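Local atomic coordinates of LEOA (Escherichia coli, PDB entry 4AUR), a protein that is a bacterial dynamin-like GTPase that probably binds and hydrolyses GTP, and that probably acts, as other dynamins do, on membranes. Residues 4-9 with 260-265; 23-28 with 33-38. All coordinates share one frame; numbering follows the deposited sequence.

In the fold
Both contacts draw on helix 3-30, one near its start and the other near its end, so that a single long rod connects the GTPase end of the molecule with the helical part beyond it. Contact 1 sets 4-9 beside helix 250-273, next to the central strands 54-60 and 140-146; strand 54-60 leads into the probable P-loop. Contact 2, in which 33-38 folds back over 23-28, forms the turn into helix 38-51, which in turn leads to that same strand. The centres of the two contacts are about 29 Å apart and their nearest atoms about 16 Å apart, so they do not touch. Along the chain, contact 2 is nested within the loop closed by contact 1.

Contact 1: 4-9 with 260-265; sequences FKQFSI and ILKTNV
On helix 4-9, whose Q6 and F7 meet L261, K262 and V265, the carbonyl oxygen K5 O is gripped twice: by the backbone amide of I9 and by S8 OG, at 2.8 Å from K5 O. Both donors come from the same face of the carbonyl plane, and the hydroxyl lies above that plane. Serine suits the place: its short side chain (chi1 69°) returns the hydroxyl to the carbonyl one turn back, on the side away from the partner helix. The motif is a nearly parallel helix pair beside the central sheet of a dynamin-type GTPase; the axes of the two short segments approach to 9.3 Å and are inclined at 24°. No hydrogen bond joins the two segments, and side-chain carbons do most of the work. Q6 CG lies 4.1 Å from L261 CB. Beyond it the glutamine chain bends and brings its amide to the aliphatic part of K262, with Q6 NE2 3.9 Å from K262 CE. A long residue with a polar end suits this margin, where K262 is exposed. Deeper in, the apolar residues F7 and L261 also reach L54 of strand 54-60, and the F7 ring meets H139 edge-to-face. With F7 CG swung anti to the backbone N (chi1 172°), its ring crosses the V265 side chain at about a right angle, and F7 CD1 rests 4.1 Å from V265 CG2.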
loop_
_atom_site.group_PDB
_atom_site.type_symbol
_atom_site.label_atom_id
_atom_site.label_comp_id
_atom_site.label_asym_id
_atom_site.label_seq_id
_atom_site.Cartn_x
_atom_site.Cartn_y
_atom_site.Cartn_z
ATOM N N PHE A 4 -37.506 -3.362 -20.870
ATOM C CA PHE A 4 -37.970 -3.590 -19.508
ATOM C C PHE A 4 -37.132 -4.625 -18.800
ATOM O O PHE A 4 -37.038 -4.595 -17.585
ATOM C CB PHE A 4 -39.438 -4.014 -19.495
ATOM C CG PHE A 4 -40.351 -3.009 -20.112
ATOM C CD1 PHE A 4 -40.886 -1.995 -19.353
ATOM C CD2 PHE A 4 -40.644 -3.067 -21.458
ATOM C CE1 PHE A 4 -41.709 -1.052 -19.921
ATOM C CE2 PHE A 4 -41.474 -2.129 -22.043
ATOM C CZ PHE A 4 -42.010 -1.116 -21.268
ATOM N N LYS A 5 -36.530 -5.541 -19.550
ATOM C CA LYS A 5 -35.623 -6.525 -18.959
ATOM C C LYS A 5 -34.289 -5.865 -18.610
ATOM O O LYS A 5 -33.634 -6.268 -17.654
ATOM C CB LYS A 5 -35.392 -7.709 -19.906
ATOM C CG LYS A 5 -34.699 -8.910 -19.262
ATOM C CD LYS A 5 -34.137 -9.865 -20.316
ATOM C CE LYS A 5 -32.991 -10.718 -19.777
ATOM N NZ LYS A 5 -32.321 -11.539 -20.834
ATOM N N GLN A 6 -33.888 -4.869 -19.400
ATOM C CA GLN A 6 -32.636 -4.168 -19.191
ATOM C C GLN A 6 -32.782 -3.319 -17.975
ATOM O O GLN A 6 -31.872 -3.211 -17.180
ATOM C CB GLN A 6 -32.305 -3.281 -20.373
ATOM C CG GLN A 6 -30.945 -2.620 -20.289
ATOM C CD GLN A 6 -29.791 -3.587 -20.515
ATOM O OE1 GLN A 6 -29.035 -3.886 -19.591
ATOM N NE2 GLN A 6 -29.650 -4.076 -21.746
ATOM N N PHE A 7 -33.949 -2.713 -17.823
ATOM C CA PHE A 7 -34.173 -1.867 -16.698
ATOM C C PHE A 7 -34.162 -2.757 -15.486
ATOM O O PHE A 7 -33.309 -2.634 -14.628
ATOM C CB PHE A 7 -35.495 -1.126 -16.823
ATOM C CG PHE A 7 -35.873 -0.366 -15.598
ATOM C CD1 PHE A 7 -35.423 0.914 -15.413
ATOM C CD2 PHE A 7 -36.667 -0.945 -14.626
ATOM C CE1 PHE A 7 -35.767 1.621 -14.279
ATOM C CE2 PHE A 7 -37.027 -0.242 -13.490
ATOM C CZ PHE A 7 -36.575 1.045 -13.311
ATOM N N SER A 8 -35.081 -3.701 -15.446
ATOM C CA SER A 8 -35.192 -4.571 -14.288
ATOM C C SER A 8 -33.815 -5.079 -13.851
ATOM O O SER A 8 -33.558 -5.155 -12.656
ATOM C CB SER A 8 -36.098 -5.739 -14.614
ATOM O OG SER A 8 -35.420 -6.551 -15.536
ATOM N N ILE A 9 -32.962 -5.412 -14.829
ATOM C CA ILE A 9 -31.570 -5.827 -14.602
ATOM C C ILE A 9 -30.707 -4.718 -14.034
ATOM O O ILE A 9 -29.924 -4.945 -13.105
ATOM C CB ILE A 9 -30.866 -6.275 -15.908
ATOM C CG1 ILE A 9 -31.339 -7.651 -16.345
ATOM C CG2 ILE A 9 -29.344 -6.330 -15.745
ATOM C CD1 ILE A 9 -31.032 -7.959 -17.806
ATOM N N ILE A 260 -28.304 3.287 -23.094
ATOM C CA ILE A 260 -28.354 4.449 -22.233
ATOM C C ILE A 260 -28.835 3.938 -20.922
ATOM O O ILE A 260 -28.289 4.254 -19.881
ATOM C CB ILE A 260 -29.332 5.512 -22.759
ATOM C CG1 ILE A 260 -28.653 6.373 -23.818
ATOM C CG2 ILE A 260 -29.834 6.410 -21.638
ATOM C CD1 ILE A 260 -29.631 7.170 -24.647
ATOM N N LEU A 261 -29.892 3.152 -20.994
ATOM C CA LEU A 261 -30.416 2.469 -19.853
ATOM C C LEU A 261 -29.315 1.765 -19.116
ATOM O O LEU A 261 -29.243 1.830 -17.889
ATOM C CB LEU A 261 -31.414 1.441 -20.308
ATOM C CG LEU A 261 -32.728 2.016 -20.795
ATOM C CD1 LEU A 261 -33.498 0.916 -21.505
ATOM C CD2 LEU A 261 -33.535 2.599 -19.649
ATOM N N LYS A 262 -28.452 1.108 -19.884
ATOM C CA LYS A 262 -27.368 0.279 -19.363
ATOM C C LYS A 262 -26.500 1.109 -18.462
ATOM O O LYS A 262 -26.101 0.654 -17.402
ATOM C CB LYS A 262 -26.557 -0.275 -20.528
ATOM C CG LYS A 262 -25.744 -1.495 -20.208
ATOM C CD LYS A 262 -25.114 -2.098 -21.462
ATOM C CE LYS A 262 -25.796 -3.386 -21.910
ATOM N NZ LYS A 262 -24.805 -4.454 -22.271
ATOM N N THR A 263 -26.264 2.353 -18.877
ATOM C CA THR A 263 -25.358 3.257 -18.205
ATOM C C THR A 263 -26.054 4.210 -17.249
ATOM O O THR A 263 -25.560 4.480 -16.166
ATOM C CB THR A 263 -24.633 4.159 -19.215
ATOM O OG1 THR A 263 -24.516 3.502 -20.486
ATOM C CG2 THR A 263 -23.247 4.513 -18.680
ATOM N N ASN A 264 -27.193 4.739 -17.664
ATOM C CA ASN A 264 -27.803 5.862 -16.981
ATOM C C ASN A 264 -28.783 5.459 -15.866
ATOM O O ASN A 264 -29.081 6.265 -14.980
ATOM C CB ASN A 264 -28.479 6.754 -18.030
ATOM C CG ASN A 264 -29.210 7.943 -17.432
ATOM O OD1 ASN A 264 -30.402 8.122 -17.673
ATOM N ND2 ASN A 264 -28.505 8.770 -16.668
ATOM N N VAL A 265 -29.280 4.227 -15.887
ATOM C CA VAL A 265 -30.251 3.817 -14.887
ATOM C C VAL A 265 -29.663 3.803 -13.477
ATOM O O VAL A 265 -30.289 4.315 -12.550
ATOM C CB VAL A 265 -30.891 2.467 -15.243
ATOM C CG1 VAL A 265 -31.580 1.849 -14.024
ATOM C CG2 VAL A 265 -31.864 2.655 -16.410
#

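Contact 2: 23-28 with 33-38; sequences GMLEML and INISDD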
loop_
_atom_site.group_PDB
_atom_site.type_symbol
_atom_site.label_atom_id
_atom_site.label_comp_id
_atom_site.label_asym_id
_atom_site.label_seq_id
_atom_site.Cartn_x
_atom_site.Cartn_y
_atom_site.Cartn_z
ATOM N N GLY A 23 -21.729 -3.598 2.864
ATOM C CA GLY A 23 -20.662 -4.483 3.300
ATOM C C GLY A 23 -19.392 -3.708 3.540
ATOM O O GLY A 23 -18.627 -4.026 4.433
HETATM N N MSE A 24 -19.168 -2.677 2.743
HETATM C CA MSE A 24 -17.949 -1.909 2.842
HETATM C C MSE A 24 -18.054 -1.111 4.094
HETATM O O MSE A 24 -17.046 -0.925 4.775
HETATM C CB MSE A 24 -17.750 -1.030 1.613
HETATM C CG MSE A 24 -17.282 -1.852 0.436
HETATM SE SE MSE A 24 -16.808 -0.608 -1.026
HETATM C CE MSE A 24 -18.130 -1.055 -2.403
ATOM N N LEU A 25 -19.268 -0.656 4.440
ATOM C CA LEU A 25 -19.482 0.123 5.676
ATOM C C LEU A 25 -19.261 -0.666 6.942
ATOM O O LEU A 25 -18.708 -0.158 7.905
ATOM C CB LEU A 25 -20.886 0.665 5.721
ATOM C CG LEU A 25 -21.088 1.859 4.794
ATOM C CD1 LEU A 25 -22.552 2.025 4.411
ATOM C CD2 LEU A 25 -20.552 3.129 5.434
ATOM N N GLU A 26 -19.728 -1.906 6.955
ATOM C CA GLU A 26 -19.482 -2.795 8.082
ATOM C C GLU A 26 -17.981 -2.952 8.385
ATOM O O GLU A 26 -17.604 -3.114 9.539
ATOM C CB GLU A 26 -20.074 -4.180 7.816
ATOM C CG GLU A 26 -21.588 -4.248 7.793
ATOM C CD GLU A 26 -22.111 -5.669 7.619
ATOM O OE1 GLU A 26 -21.477 -6.481 6.902
ATOM O OE2 GLU A 26 -23.182 -5.974 8.205
HETATM N N MSE A 27 -17.138 -2.934 7.354
HETATM C CA MSE A 27 -15.708 -3.138 7.537
HETATM C C MSE A 27 -15.067 -1.891 8.058
HETATM O O MSE A 27 -14.246 -1.980 8.951
HETATM C CB MSE A 27 -15.048 -3.568 6.251
HETATM C CG MSE A 27 -15.571 -4.925 5.848
HETATM SE SE MSE A 27 -14.921 -6.365 7.019
HETATM C CE MSE A 27 -16.349 -6.462 8.374
ATOM N N LEU A 28 -15.429 -0.724 7.537
ATOM C CA LEU A 28 -14.971 0.539 8.134
ATOM C C LEU A 28 -15.349 0.601 9.609
ATOM O O LEU A 28 -14.534 0.934 10.463
ATOM C CB LEU A 28 -15.577 1.752 7.422
ATOM C CG LEU A 28 -15.253 1.906 5.939
ATOM C CD1 LEU A 28 -15.892 3.139 5.378
ATOM C CD2 LEU A 28 -13.757 1.973 5.687
ATOM N N ILE A 33 -14.096 3.301 12.368
ATOM C CA ILE A 33 -14.449 4.497 11.623
ATOM C C ILE A 33 -15.929 4.770 11.773
ATOM O O ILE A 33 -16.684 3.857 12.099
ATOM C CB ILE A 33 -14.048 4.319 10.158
ATOM C CG1 ILE A 33 -12.529 4.075 10.110
ATOM C CG2 ILE A 33 -14.492 5.512 9.325
ATOM C CD1 ILE A 33 -11.910 4.051 8.748
ATOM N N ASN A 34 -16.309 6.039 11.558
ATOM C CA ASN A 34 -17.643 6.627 11.905
ATOM C C ASN A 34 -18.908 5.800 11.641
ATOM O O ASN A 34 -19.494 5.252 12.582
ATOM C CB ASN A 34 -17.812 8.020 11.235
ATOM C CG ASN A 34 -19.103 8.750 11.678
ATOM O OD1 ASN A 34 -19.827 8.291 12.577
ATOM N ND2 ASN A 34 -19.392 9.892 11.042
ATOM N N ILE A 35 -19.326 5.764 10.376
ATOM C CA ILE A 35 -20.622 5.206 9.929
ATOM C C ILE A 35 -21.870 6.104 10.202
ATOM O O ILE A 35 -22.790 6.155 9.382
ATOM C CB ILE A 35 -20.872 3.746 10.449
ATOM C CG1 ILE A 35 -19.811 2.791 9.945
ATOM C CG2 ILE A 35 -22.229 3.213 10.004
ATOM C CD1 ILE A 35 -19.210 3.199 8.632
ATOM N N SER A 36 -21.885 6.825 11.319
ATOM C CA SER A 36 -23.139 7.294 11.942
ATOM C C SER A 36 -24.247 6.257 11.709
ATOM O O SER A 36 -24.250 5.203 12.366
ATOM C CB SER A 36 -23.527 8.756 11.558
ATOM O OG SER A 36 -23.928 8.929 10.217
ATOM N N ASP A 37 -25.153 6.534 10.781
ATOM C CA ASP A 37 -26.230 5.604 10.474
ATOM C C ASP A 37 -26.293 5.339 8.984
ATOM O O ASP A 37 -27.357 5.126 8.449
ATOM C CB ASP A 37 -27.568 6.161 10.979
ATOM C CG ASP A 37 -28.042 7.359 10.188
ATOM O OD1 ASP A 37 -27.202 8.088 9.585
ATOM O OD2 ASP A 37 -29.272 7.562 10.163
ATOM N N ASP A 38 -25.130 5.349 8.335
ATOM C CA ASP A 38 -25.007 5.101 6.901
ATOM C C ASP A 38 -25.562 3.716 6.545
ATOM O O ASP A 38 -26.122 3.533 5.481
ATOM C CB ASP A 38 -23.545 5.238 6.441
ATOM C CG ASP A 38 -23.016 6.711 6.439
ATOM O OD1 ASP A 38 -23.795 7.648 6.170
ATOM O OD2 ASP A 38 -21.795 6.924 6.673
#
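I35 lays its side chain over the last turns of helix 3-30, between L25 and L28. Its CB is set back, 5.1 Å from L25 O, and points along the contact instead of straight at the helix. CG1 stands anti to the carbonyl carbon (chi1 -61°), which turns the ethyl arm toward the helix, and comes to 3.8 Å from L25 O. At the tip, CD1 enters the angle between the two leucines: I35 CD1 is 3.5 Å from L25 CD2 and 4.1 Å from L28 CB, and it also lies against the carbonyl oxygen L25 O. An unbranched ethyl arm on a beta-branched residue suits a place where the loop backbone lies some way from the helix.

L25 answers with both methyls. CD2 meets I35, and the pair CD1 and CD2 also straddles D38 CB, which is 3.8 Å from L25 CD2. Thus the aspartate shows leucine its carbon, at about a right angle to the leucine side chain. L25 further touches L39 and V42 of helix 38-51 and V282 of helix 275-343, as befits a buried apolar residue where helices meet.

At the other end, I33 N donates to L28 O (3.1 Å, 161° at the hydrogen), from above the carbonyl plane. This bond ties the loop to the end of the helix, and the I33 side chain runs obliquely beside L28. Further on, the loop bends in an Asx turn, in which N34 OD1 accepts from S36 N at 2.8 Å; asparagine's short amide suits that reach. D37 follows at the N-cap position of helix 38-51 and forms a salt bridge with K41. The arrangement is that of a helical hairpin, two helices joined by a short loop that folds back on the first, consistent with the helical neck beside the GTPase domain in dynamin-family proteins.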